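Local coordinates for probable signal peptide protein (Ralstonia solanacearum, PDB 2QGU) that binds phospholipid, holding a dipalmitoyl phosphatidylethanolamine in its pocket, and as an MlaC-family protein probably carries it, at residues 47-52 / 57-62; 86-91 / 189-194; 126-129 / 134-137. The protein carries 13 engineered substitutions. All coordinates share one frame; numbering follows the deposited sequence.

The three contacts are spread over one phospholipid-binding chain, roughly equally far apart: centres lie about 33 Å apart for contacts 1 and 2, 31 Å for contacts 1 and 3, and 33 Å for contacts 2 and 3, and no two of them touch. Contact 1 joins two successive short helices beside the bound phosphatidylethanolamine, with the Val60 side chain about 7 Å from the lipid. Contact 3 folds a strand connection onto the sheet, and the side chain of Val137 is about 10 Å from the bound phosphatidylethanolamine. Contact 2 fastens a loop to the start of the last helix; its segments are 98 residues apart, and contact 3 falls within that span.

Contact 1: residues 47-52 / 57-62; sequences KGDPDL and LQKVFQ. Engineered in segment 47-52: Pro50 (natural residue Ser). Engineered in segment 57-62: Leu57 (natural residue Met).
Lys59 carries the methylene part of its chain across Asp51 at a slant, its CD 3.7 Å from Asp51 CB, and of all the residues here it loses the most surface to the contact. The chain runs extended from CB to CE and bends only at the last torsion (chi4 -63°). Its ammonium does not touch the acids directly: Lys59 NZ stays 4.7 Å from Asp51 OD2. Water 1 fills the step between them, donating to Asp49 OD1 and to Asp51 OD2, at 2.7 Å each, and taking a weak bond from Lys59 NZ. A lysine suits the place because it offers an apolar chain along its length and a charge at the end that probably eases two neighbouring carboxylates. Asp49 has a second task as the N-cap of helix 50-53, where its OD1 also receives weak bonds from the backbone N of Asp51 and of Leu52.

Next to this polar cluster the contact is apolar. Leu52 sets its CG 3.9 Å from Val60 CG2, the two side chains crossing at about a right angle, while Leu52 CD1 comes 3.6 Å from the backbone O of Lys59. A branched leucine can thus cover both a methyl and the carbonyl of Lys59. Val60 directs CG2 at Leu52 because that methyl stands anti to the carbonyl carbon.

The contact closes the short connection between helices 50-53 and 57-67, where Asn56 OD1 accepts from Lys59 N. Behind it runs helix 91-114, whose Ile106 meets Val60, while the engineered Leu57 rests on Arg107 and Ala110.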
ATOM      1  N   LYS A  47      12.654  -5.346  12.560  1.00 11.20           N
ATOM      2  CA  LYS A  47      13.256  -6.203  13.584  1.00 12.13           C
ATOM      3  C   LYS A  47      14.531  -5.597  14.182  1.00 12.75           C
ATOM      4  O   LYS A  47      14.856  -5.851  15.350  1.00 13.79           O
ATOM      5  CB  LYS A  47      13.507  -7.607  13.034  1.00 11.88           C
ATOM      6  CG  LYS A  47      12.224  -8.405  12.779  1.00 11.81           C
ATOM      7  CD  LYS A  47      12.509  -9.704  12.043  1.00 11.82           C
ATOM      8  CE  LYS A  47      11.226 -10.327  11.508  1.00 12.47           C
ATOM      9  NZ  LYS A  47      11.532 -11.556  10.721  1.00 12.23           N
ATOM     10  N   GLY A  48      15.222  -4.771  13.397  1.00 13.06           N
ATOM     11  CA  GLY A  48      16.450  -4.111  13.846  1.00 13.79           C
ATOM     12  C   GLY A  48      16.281  -2.765  14.541  1.00 13.99           C
ATOM     13  O   GLY A  48      17.265  -2.184  15.006  1.00 14.83           O
ATOM     14  N   ASP A  49      15.047  -2.266  14.623  1.00 13.85           N
ATOM     15  CA  ASP A  49      14.781  -0.930  15.171  1.00 14.05           C
ATOM     16  C   ASP A  49      13.767  -0.977  16.319  1.00 13.68           C
ATOM     17  O   ASP A  49      12.561  -0.995  16.079  1.00 12.90           O
ATOM     18  CB  ASP A  49      14.301   0.024  14.060  1.00 14.43           C
ATOM     19  CG  ASP A  49      14.141   1.476  14.535  1.00 16.21           C
ATOM     20  OD1 ASP A  49      14.302   1.755  15.741  1.00 18.52           O
ATOM     21  OD2 ASP A  49      13.853   2.350  13.688  1.00 19.77           O
ATOM     22  N   PRO A  50      14.255  -0.988  17.576  1.00 13.57           N
ATOM     23  CA  PRO A  50      13.349  -0.980  18.731  1.00 13.91           C
ATOM     24  C   PRO A  50      12.448   0.254  18.819  1.00 14.16           C
ATOM     25  O   PRO A  50      11.353   0.167  19.378  1.00 13.79           O
ATOM     26  CB  PRO A  50      14.289  -1.042  19.944  1.00 13.96           C
ATOM     27  CG  PRO A  50      15.647  -0.794  19.433  1.00 14.34           C
ATOM     28  CD  PRO A  50      15.675  -1.055  17.969  1.00 13.64           C
ATOM     29  N   ASP A  51      12.891   1.384  18.271  1.00 15.13           N
ATOM     30  CA  ASP A  51      12.090   2.612  18.301  1.00 16.20           C
ATOM     31  C   ASP A  51      10.865   2.485  17.406  1.00 16.19           C
ATOM     32  O   ASP A  51       9.769   2.918  17.775  1.00 16.38           O
ATOM     33  CB  ASP A  51      12.927   3.827  17.890  1.00 17.04           C
ATOM     34  CG  ASP A  51      14.114   4.064  18.808  1.00 19.96           C
ATOM     35  OD1 ASP A  51      14.017   3.779  20.024  1.00 23.33           O
ATOM     36  OD2 ASP A  51      15.153   4.547  18.305  1.00 23.38           O
ATOM     37  N   LEU A  52      11.046   1.881  16.235  1.00 16.24           N
ATOM     38  CA  LEU A  52       9.912   1.589  15.364  1.00 16.31           C
ATOM     39  C   LEU A  52       8.972   0.584  16.034  1.00 15.85           C
ATOM     40  O   LEU A  52       7.761   0.804  16.080  1.00 16.01           O
ATOM     41  CB  LEU A  52      10.370   1.095  13.991  1.00 16.89           C
ATOM     42  CG  LEU A  52       9.309   1.216  12.891  1.00 18.02           C
ATOM     43  CD1 LEU A  52       9.959   1.437  11.546  1.00 18.96           C
ATOM     44  CD2 LEU A  52       8.387  -0.007  12.857  1.00 18.09           C
ATOM     45  N   LEU A  57       5.774   6.760  15.161  1.00 10.48           N
ATOM     46  CA  LEU A  57       5.061   6.922  13.894  1.00 10.31           C
ATOM     47  C   LEU A  57       5.915   7.560  12.811  1.00 10.07           C
ATOM     48  O   LEU A  57       5.857   7.146  11.650  1.00 10.17           O
ATOM     49  CB  LEU A  57       3.765   7.714  14.079  1.00 10.31           C
ATOM     50  CG  LEU A  57       2.872   7.859  12.839  1.00 10.06           C
ATOM     51  CD1 LEU A  57       2.343   6.507  12.357  1.00 11.64           C
ATOM     52  CD2 LEU A  57       1.730   8.808  13.147  1.00 11.11           C
ATOM     53  N   GLN A  58       6.702   8.566  13.187  1.00  9.99           N
ATOM     54  CA  GLN A  58       7.591   9.217  12.236  1.00  9.60           C
ATOM     55  C   GLN A  58       8.503   8.197  11.564  1.00  9.59           C
ATOM     56  O   GLN A  58       8.693   8.234  10.347  1.00  9.08           O
ATOM     57  CB  GLN A  58       8.409  10.336  12.896  1.00  9.81           C
ATOM     58  CG  GLN A  58       9.350  11.068  11.931  1.00 10.13           C
ATOM     59  CD  GLN A  58       8.611  11.878  10.877  1.00 10.74           C
ATOM     60  OE1 GLN A  58       8.377  13.072  11.056  1.00 11.21           O
ATOM     61  NE2 GLN A  58       8.225  11.229   9.780  1.00 10.38           N
ATOM     62  N   LYS A  59       9.042   7.272  12.356  1.00  9.83           N
ATOM     63  CA  LYS A  59       9.906   6.226  11.830  1.00  9.86           C
ATOM     64  C   LYS A  59       9.177   5.228  10.928  1.00  9.45           C
ATOM     65  O   LYS A  59       9.777   4.689   9.998  1.00  9.37           O
ATOM     66  CB  LYS A  59      10.661   5.531  12.967  1.00 10.17           C
ATOM     67  CG  LYS A  59      11.675   6.456  13.628  1.00 12.18           C
ATOM     68  CD  LYS A  59      12.415   5.780  14.761  1.00 14.80           C
ATOM     69  CE  LYS A  59      13.492   6.697  15.322  1.00 17.28           C
ATOM     70  NZ  LYS A  59      14.541   7.029  14.316  1.00 19.65           N
ATOM     71  N   VAL A  60       7.888   5.004  11.180  1.00  9.16           N
ATOM     72  CA  VAL A  60       7.085   4.145  10.299  1.00  8.99           C
ATOM     73  C   VAL A  60       6.908   4.817   8.933  1.00  8.64           C
ATOM     74  O   VAL A  60       7.031   4.169   7.892  1.00  7.95           O
ATOM     75  CB  VAL A  60       5.712   3.785  10.923  1.00  9.35           C
ATOM     76  CG1 VAL A  60       4.855   3.032   9.933  1.00  9.96           C
ATOM     77  CG2 VAL A  60       5.898   2.942  12.166  1.00 10.28           C
ATOM     78  N   PHE A  61       6.622   6.120   8.934  1.00  8.65           N
ATOM     79  CA  PHE A  61       6.558   6.867   7.681  1.00  8.51           C
ATOM     80  C   PHE A  61       7.879   6.782   6.921  1.00  9.01           C
ATOM     81  O   PHE A  61       7.892   6.569   5.715  1.00  9.28           O
ATOM     82  CB  PHE A  61       6.180   8.334   7.927  1.00  8.74           C
ATOM     83  CG  PHE A  61       4.698   8.591   7.938  1.00  8.19           C
ATOM     84  CD1 PHE A  61       4.087   9.243   6.870  1.00  8.26           C
ATOM     85  CD2 PHE A  61       3.916   8.192   9.017  1.00  8.51           C
ATOM     86  CE1 PHE A  61       2.717   9.494   6.873  1.00  8.46           C
ATOM     87  CE2 PHE A  61       2.533   8.433   9.029  1.00  8.81           C
ATOM     88  CZ  PHE A  61       1.942   9.088   7.953  1.00  8.67           C
ATOM     89  N   GLN A  62       8.988   6.945   7.637  1.00  9.57           N
ATOM     90  CA  GLN A  62      10.312   6.872   7.025  1.00 10.13           C
ATOM     91  C   GLN A  62      10.609   5.470   6.475  1.00  9.81           C
ATOM     92  O   GLN A  62      11.178   5.343   5.387  1.00 10.13           O
ATOM     93  CB  GLN A  62      11.388   7.371   7.998  1.00 10.41           C
ATOM     94  CG  GLN A  62      11.256   8.878   8.280  1.00 12.07           C
ATOM     95  CD  GLN A  62      11.995   9.342   9.523  1.00 13.89           C
ATOM     96  OE1 GLN A  62      12.347   8.549  10.394  1.00 14.94           O
ATOM     97  NE2 GLN A  62      12.219  10.652   9.612  1.00 15.19           N
TER
HETATM   98  O   HOH W   1      15.610   4.065  15.649  1.00 33.15           O

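Contact 2: residues 86-91 / 189-194; sequences WSQATP and GGVGGL. Engineered in segment 189-194: Gly192 (natural residue Ser).
The carboxamide of Gln88 is the flat group nearest segment 189-194, and it reaches across through its NE2 and a water instead of by stacking. Gln88 NE2 gives water 2 a weak bond of 3.1 Å, and the same water accepts from Val191 N at 3.0 Å, so a backbone N-H at the start of helix 191-206 is satisfied from the loop side. A glutamine fits because its extended chain (chi2 179°) can carry a donor out to that water while its CB stays beside the valine. As for the other flat group, Trp86 sets off away from the contact at its CB, and its indole lies against Lys75, Thr78 and Gln79 of helix 74-82.

Val191 carries the apolar part, and both its methyls are used. CG1, anti to the backbone N (chi1 170°), meets Ala89 CB at 3.7 Å; CG2 lies 4.1 Å from Gln88 CB. The small methyl of Ala89 lets the loop approach closely enough for the valine fork to sit over residues 88 and 89. Those two residues end a type I beta turn running from Trp86 to Ala89, closed by a bond from Ala89 N to Trp86 O.

On the partner side, Gly189, with its positive phi, ends helix 173-188 in a Schellman motif, and Gly190 adopts backbone angles that suit a residue lacking a CB. Between the helices, Ala89 also touches Met82 of helix 74-82 and Gln94 of helix 91-114, whereas Val191 packs on Gln93 and Ile97 of helix 91-114.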
ATOM      1  N   TRP A  86     -10.373  10.723 -11.413  1.00 15.72           N
ATOM      2  CA  TRP A  86      -8.960  11.103 -11.449  1.00 16.91           C
ATOM      3  C   TRP A  86      -8.737  12.287 -12.387  1.00 17.42           C
ATOM      4  O   TRP A  86      -8.104  13.272 -12.002  1.00 17.29           O
ATOM      5  CB  TRP A  86      -8.080   9.916 -11.856  1.00 17.40           C
ATOM      6  CG  TRP A  86      -6.648  10.297 -12.118  1.00 18.42           C
ATOM      7  CD1 TRP A  86      -6.073  10.521 -13.336  1.00 19.38           C
ATOM      8  CD2 TRP A  86      -5.617  10.505 -11.143  1.00 18.78           C
ATOM      9  NE1 TRP A  86      -4.749  10.853 -13.182  1.00 19.80           N
ATOM     10  CE2 TRP A  86      -4.441  10.851 -11.848  1.00 19.28           C
ATOM     11  CE3 TRP A  86      -5.569  10.431  -9.747  1.00 18.78           C
ATOM     12  CZ2 TRP A  86      -3.228  11.122 -11.201  1.00 19.46           C
ATOM     13  CZ3 TRP A  86      -4.360  10.699  -9.102  1.00 18.58           C
ATOM     14  CH2 TRP A  86      -3.208  11.038  -9.832  1.00 18.80           C
ATOM     15  N   SER A  87      -9.281  12.190 -13.599  1.00 18.32           N
ATOM     16  CA  SER A  87      -9.163  13.259 -14.594  1.00 19.25           C
ATOM     17  C   SER A  87      -9.897  14.546 -14.194  1.00 19.54           C
ATOM     18  O   SER A  87      -9.533  15.636 -14.650  1.00 20.01           O
ATOM     19  CB  SER A  87      -9.627  12.771 -15.970  1.00 19.30           C
ATOM     20  OG  SER A  87     -10.997  12.415 -15.955  1.00 20.97           O
ATOM     21  N   GLN A  88     -10.916  14.416 -13.343  1.00 19.57           N
ATOM     22  CA  GLN A  88     -11.672  15.561 -12.809  1.00 19.65           C
ATOM     23  C   GLN A  88     -10.892  16.395 -11.789  1.00 19.06           C
ATOM     24  O   GLN A  88     -11.197  17.569 -11.573  1.00 19.33           O
ATOM     25  CB  GLN A  88     -12.978  15.093 -12.161  1.00 19.78           C
ATOM     26  CG  GLN A  88     -14.159  14.946 -13.102  1.00 21.09           C
ATOM     27  CD  GLN A  88     -15.422  14.462 -12.394  1.00 20.73           C
ATOM     28  OE1 GLN A  88     -16.184  13.672 -12.947  1.00 23.17           O
ATOM     29  NE2 GLN A  88     -15.642  14.930 -11.163  1.00 22.59           N
ATOM     30  N   ALA A  89      -9.901  15.784 -11.145  1.00 18.13           N
ATOM     31  CA  ALA A  89      -9.104  16.479 -10.143  1.00 17.64           C
ATOM     32  C   ALA A  89      -8.028  17.337 -10.802  1.00 17.35           C
ATOM     33  O   ALA A  89      -7.425  16.928 -11.793  1.00 17.49           O
ATOM     34  CB  ALA A  89      -8.467  15.470  -9.186  1.00 17.20           C
ATOM     35  N   THR A  90      -7.794  18.524 -10.246  1.00 17.19           N
ATOM     36  CA  THR A  90      -6.669  19.364 -10.659  1.00 17.22           C
ATOM     37  C   THR A  90      -5.358  18.637 -10.350  1.00 17.17           C
ATOM     38  O   THR A  90      -5.353  17.709  -9.537  1.00 16.98           O
ATOM     39  CB  THR A  90      -6.676  20.729  -9.933  1.00 17.25           C
ATOM     40  OG1 THR A  90      -6.477  20.537  -8.527  1.00 17.46           O
ATOM     41  CG2 THR A  90      -7.990  21.476 -10.174  1.00 17.77           C
ATOM     42  N   PRO A  91      -4.244  19.031 -11.000  1.00 17.00           N
ATOM     43  CA  PRO A  91      -2.972  18.384 -10.664  1.00 16.78           C
ATOM     44  C   PRO A  91      -2.660  18.498  -9.171  1.00 16.63           C
ATOM     45  O   PRO A  91      -2.141  17.555  -8.566  1.00 16.13           O
ATOM     46  CB  PRO A  91      -1.949  19.167 -11.497  1.00 17.04           C
ATOM     47  CG  PRO A  91      -2.737  19.731 -12.625  1.00 17.15           C
ATOM     48  CD  PRO A  91      -4.080  20.048 -12.056  1.00 17.26           C
ATOM     49  N   GLY A 189     -20.464  15.610  -3.565  1.00  9.41           N
ATOM     50  CA  GLY A 189     -20.625  16.406  -4.782  1.00  9.11           C
ATOM     51  C   GLY A 189     -19.364  16.713  -5.573  1.00  9.18           C
ATOM     52  O   GLY A 189     -19.349  17.644  -6.381  1.00  9.02           O
ATOM     53  N   GLY A 190     -18.308  15.933  -5.356  1.00  9.34           N
ATOM     54  CA  GLY A 190     -17.116  16.070  -6.181  1.00  9.62           C
ATOM     55  C   GLY A 190     -15.795  15.756  -5.512  1.00  9.67           C
ATOM     56  O   GLY A 190     -15.754  15.283  -4.377  1.00  9.41           O
ATOM     57  N   VAL A 191     -14.716  16.056  -6.237  1.00  9.82           N
ATOM     58  CA  VAL A 191     -13.340  15.765  -5.813  1.00 10.71           C
ATOM     59  C   VAL A 191     -12.938  16.547  -4.567  1.00 10.14           C
ATOM     60  O   VAL A 191     -12.203  16.042  -3.716  1.00 10.33           O
ATOM     61  CB  VAL A 191     -12.340  16.042  -6.963  1.00 10.91           C
ATOM     62  CG1 VAL A 191     -10.894  15.985  -6.464  1.00 12.17           C
ATOM     63  CG2 VAL A 191     -12.562  15.048  -8.103  1.00 12.60           C
ATOM     64  N   GLY A 192     -13.418  17.783  -4.459  1.00 10.36           N
ATOM     65  CA  GLY A 192     -13.198  18.572  -3.259  1.00  9.94           C
ATOM     66  C   GLY A 192     -13.717  17.869  -2.016  1.00 10.44           C
ATOM     67  O   GLY A 192     -13.094  17.931  -0.950  1.00 10.58           O
ATOM     68  N   GLY A 193     -14.851  17.183  -2.164  1.00 10.01           N
ATOM     69  CA  GLY A 193     -15.431  16.381  -1.087  1.00 10.44           C
ATOM     70  C   GLY A 193     -14.505  15.268  -0.630  1.00 10.29           C
ATOM     71  O   GLY A 193     -14.407  14.984   0.567  1.00 11.13           O
ATOM     72  N   LEU A 194     -13.821  14.646  -1.584  1.00 10.48           N
ATOM     73  CA  LEU A 194     -12.868  13.591  -1.259  1.00 10.37           C
ATOM     74  C   LEU A 194     -11.660  14.118  -0.483  1.00 10.36           C
ATOM     75  O   LEU A 194     -11.209  13.485   0.477  1.00  9.85           O
ATOM     76  CB  LEU A 194     -12.427  12.841  -2.519  1.00 10.67           C
ATOM     77  CG  LEU A 194     -11.424  11.711  -2.262  1.00 10.62           C
ATOM     78  CD1 LEU A 194     -11.997  10.653  -1.312  1.00 11.35           C
ATOM     79  CD2 LEU A 194     -10.984  11.065  -3.545  1.00 11.76           C
TER
HETATM   80  O   HOH W   2     -15.558  17.052  -8.920  1.00 16.26           O

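Contact 3: residues 126-129 / 134-137; sequences FRAA and DVVV
Phe126 and Ala128 close over Val135 in the connection that links two neighbouring antiparallel strands, 120-123 and 134-143, a beta-hairpin with a long loop. Residues 126-129 make no hydrogen bonds to 134-137; the contact is made by side chains, with Phe126 CE1 also 3.7 Å from the backbone O of Val136.

The Phe126 ring and the Val135 side chain cross at about a right angle. The methyl CG2 of Val135 comes to the edge of the ring, close to its plane, 3.6 Å from Phe126 CE1. With CG anti to the backbone N (chi1 -177°), the Phe126 ring runs alongside its own segment, and its CE1 also lies 4.2 Å from Val137 CG2. A broad, flat aromatic can span two valines that lie two residues apart, and beta-branched valines suit an extended strand. In Val135, CG2 serves the ring, while CG1 meets Ala128, whose small side chain allows a close approach, and also lies near Phe126 CZ.

Strand 134-143 is tied to strand 146-157 by backbone bonds of Val135 with Val154 and of Val137 with Tyr152. Helix 31-47 adds cover, with Gln32 against Phe126 and Ala31 against Val135. Over one face of the Phe126 ring, offset to its rim, Ala128 N sits 4.0 Å above the plane, and Ala128 CB meets Val135 CG1 at 3.5 Å.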
ATOM      1  N   PHE A 126       4.791 -18.563  -8.631  1.00  7.33           N
ATOM      2  CA  PHE A 126       4.500 -17.486  -9.561  1.00  7.04           C
ATOM      3  C   PHE A 126       3.911 -18.101 -10.819  1.00  7.15           C
ATOM      4  O   PHE A 126       4.537 -18.954 -11.455  1.00  7.29           O
ATOM      5  CB  PHE A 126       5.750 -16.680  -9.889  1.00  7.08           C
ATOM      6  CG  PHE A 126       5.488 -15.518 -10.792  1.00  7.12           C
ATOM      7  CD1 PHE A 126       4.795 -14.405 -10.324  1.00  7.71           C
ATOM      8  CD2 PHE A 126       5.894 -15.546 -12.121  1.00  7.68           C
ATOM      9  CE1 PHE A 126       4.535 -13.326 -11.156  1.00  7.67           C
ATOM     10  CE2 PHE A 126       5.640 -14.465 -12.963  1.00  8.60           C
ATOM     11  CZ  PHE A 126       4.959 -13.358 -12.478  1.00  7.59           C
ATOM     12  N   ARG A 127       2.702 -17.667 -11.167  1.00  6.64           N
ATOM     13  CA  ARG A 127       1.904 -18.360 -12.178  1.00  6.64           C
ATOM     14  C   ARG A 127       1.782 -17.648 -13.518  1.00  6.75           C
ATOM     15  O   ARG A 127       1.340 -18.254 -14.491  1.00  6.75           O
ATOM     16  CB  ARG A 127       0.506 -18.685 -11.642  1.00  6.76           C
ATOM     17  CG  ARG A 127       0.526 -19.511 -10.383  1.00  7.19           C
ATOM     18  CD  ARG A 127      -0.822 -20.147 -10.109  1.00  7.91           C
ATOM     19  NE  ARG A 127      -0.806 -20.867  -8.836  1.00  8.60           N
ATOM     20  CZ  ARG A 127      -0.355 -22.108  -8.678  1.00  8.74           C
ATOM     21  NH1 ARG A 127       0.101 -22.798  -9.718  1.00 10.04           N
ATOM     22  NH2 ARG A 127      -0.375 -22.664  -7.468  1.00 10.83           N
ATOM     23  N   ALA A 128       2.134 -16.369 -13.573  1.00  6.92           N
ATOM     24  CA  ALA A 128       2.105 -15.641 -14.842  1.00  7.39           C
ATOM     25  C   ALA A 128       3.294 -16.027 -15.726  1.00  7.81           C
ATOM     26  O   ALA A 128       4.225 -16.704 -15.275  1.00  8.28           O
ATOM     27  CB  ALA A 128       2.097 -14.145 -14.591  1.00  7.66           C
ATOM     28  N   ALA A 129       3.263 -15.599 -16.986  1.00  8.24           N
ATOM     29  CA  ALA A 129       4.394 -15.829 -17.880  1.00  8.79           C
ATOM     30  C   ALA A 129       5.523 -14.848 -17.582  1.00  9.27           C
ATOM     31  O   ALA A 129       5.280 -13.728 -17.108  1.00  9.37           O
ATOM     32  CB  ALA A 129       3.965 -15.711 -19.331  1.00  8.97           C
ATOM     33  N   ASP A 134       1.936  -7.358 -16.130  1.00  8.02           N
ATOM     34  CA  ASP A 134       1.015  -6.980 -15.065  1.00  7.99           C
ATOM     35  C   ASP A 134       0.526  -8.266 -14.418  1.00  7.79           C
ATOM     36  O   ASP A 134      -0.304  -8.988 -14.981  1.00  8.32           O
ATOM     37  CB  ASP A 134      -0.143  -6.143 -15.613  1.00  8.50           C
ATOM     38  CG  ASP A 134      -0.786  -5.279 -14.547  1.00 11.12           C
ATOM     39  OD1 ASP A 134      -1.018  -5.779 -13.432  1.00 11.00           O
ATOM     40  OD2 ASP A 134      -1.046  -4.086 -14.811  1.00 14.36           O
ATOM     41  N   VAL A 135       1.058  -8.549 -13.236  1.00  6.28           N
ATOM     42  CA  VAL A 135       0.987  -9.897 -12.657  1.00  6.48           C
ATOM     43  C   VAL A 135       0.616  -9.850 -11.178  1.00  6.02           C
ATOM     44  O   VAL A 135       0.577  -8.775 -10.570  1.00  6.24           O
ATOM     45  CB  VAL A 135       2.339 -10.652 -12.835  1.00  6.60           C
ATOM     46  CG1 VAL A 135       2.752 -10.685 -14.312  1.00  7.00           C
ATOM     47  CG2 VAL A 135       3.430 -10.010 -11.998  1.00  7.17           C
ATOM     48  N   VAL A 136       0.346 -11.022 -10.604  1.00  5.60           N
ATOM     49  CA  VAL A 136       0.084 -11.141  -9.172  1.00  5.54           C
ATOM     50  C   VAL A 136       1.147 -12.029  -8.536  1.00  5.67           C
ATOM     51  O   VAL A 136       1.498 -13.074  -9.082  1.00  6.48           O
ATOM     52  CB  VAL A 136      -1.348 -11.684  -8.918  1.00  5.70           C
ATOM     53  CG1 VAL A 136      -1.571 -12.081  -7.451  1.00  6.80           C
ATOM     54  CG2 VAL A 136      -2.384 -10.647  -9.348  1.00  5.70           C
ATOM     55  N   VAL A 137       1.671 -11.578  -7.400  1.00  5.60           N
ATOM     56  CA  VAL A 137       2.575 -12.366  -6.560  1.00  5.78           C
ATOM     57  C   VAL A 137       1.826 -12.706  -5.278  1.00  5.93           C
ATOM     58  O   VAL A 137       1.287 -11.814  -4.615  1.00  6.27           O
ATOM     59  CB  VAL A 137       3.867 -11.575  -6.236  1.00  5.87           C
ATOM     60  CG1 VAL A 137       4.726 -12.303  -5.199  1.00  7.05           C
ATOM     61  CG2 VAL A 137       4.663 -11.300  -7.514  1.00  6.31           C
TER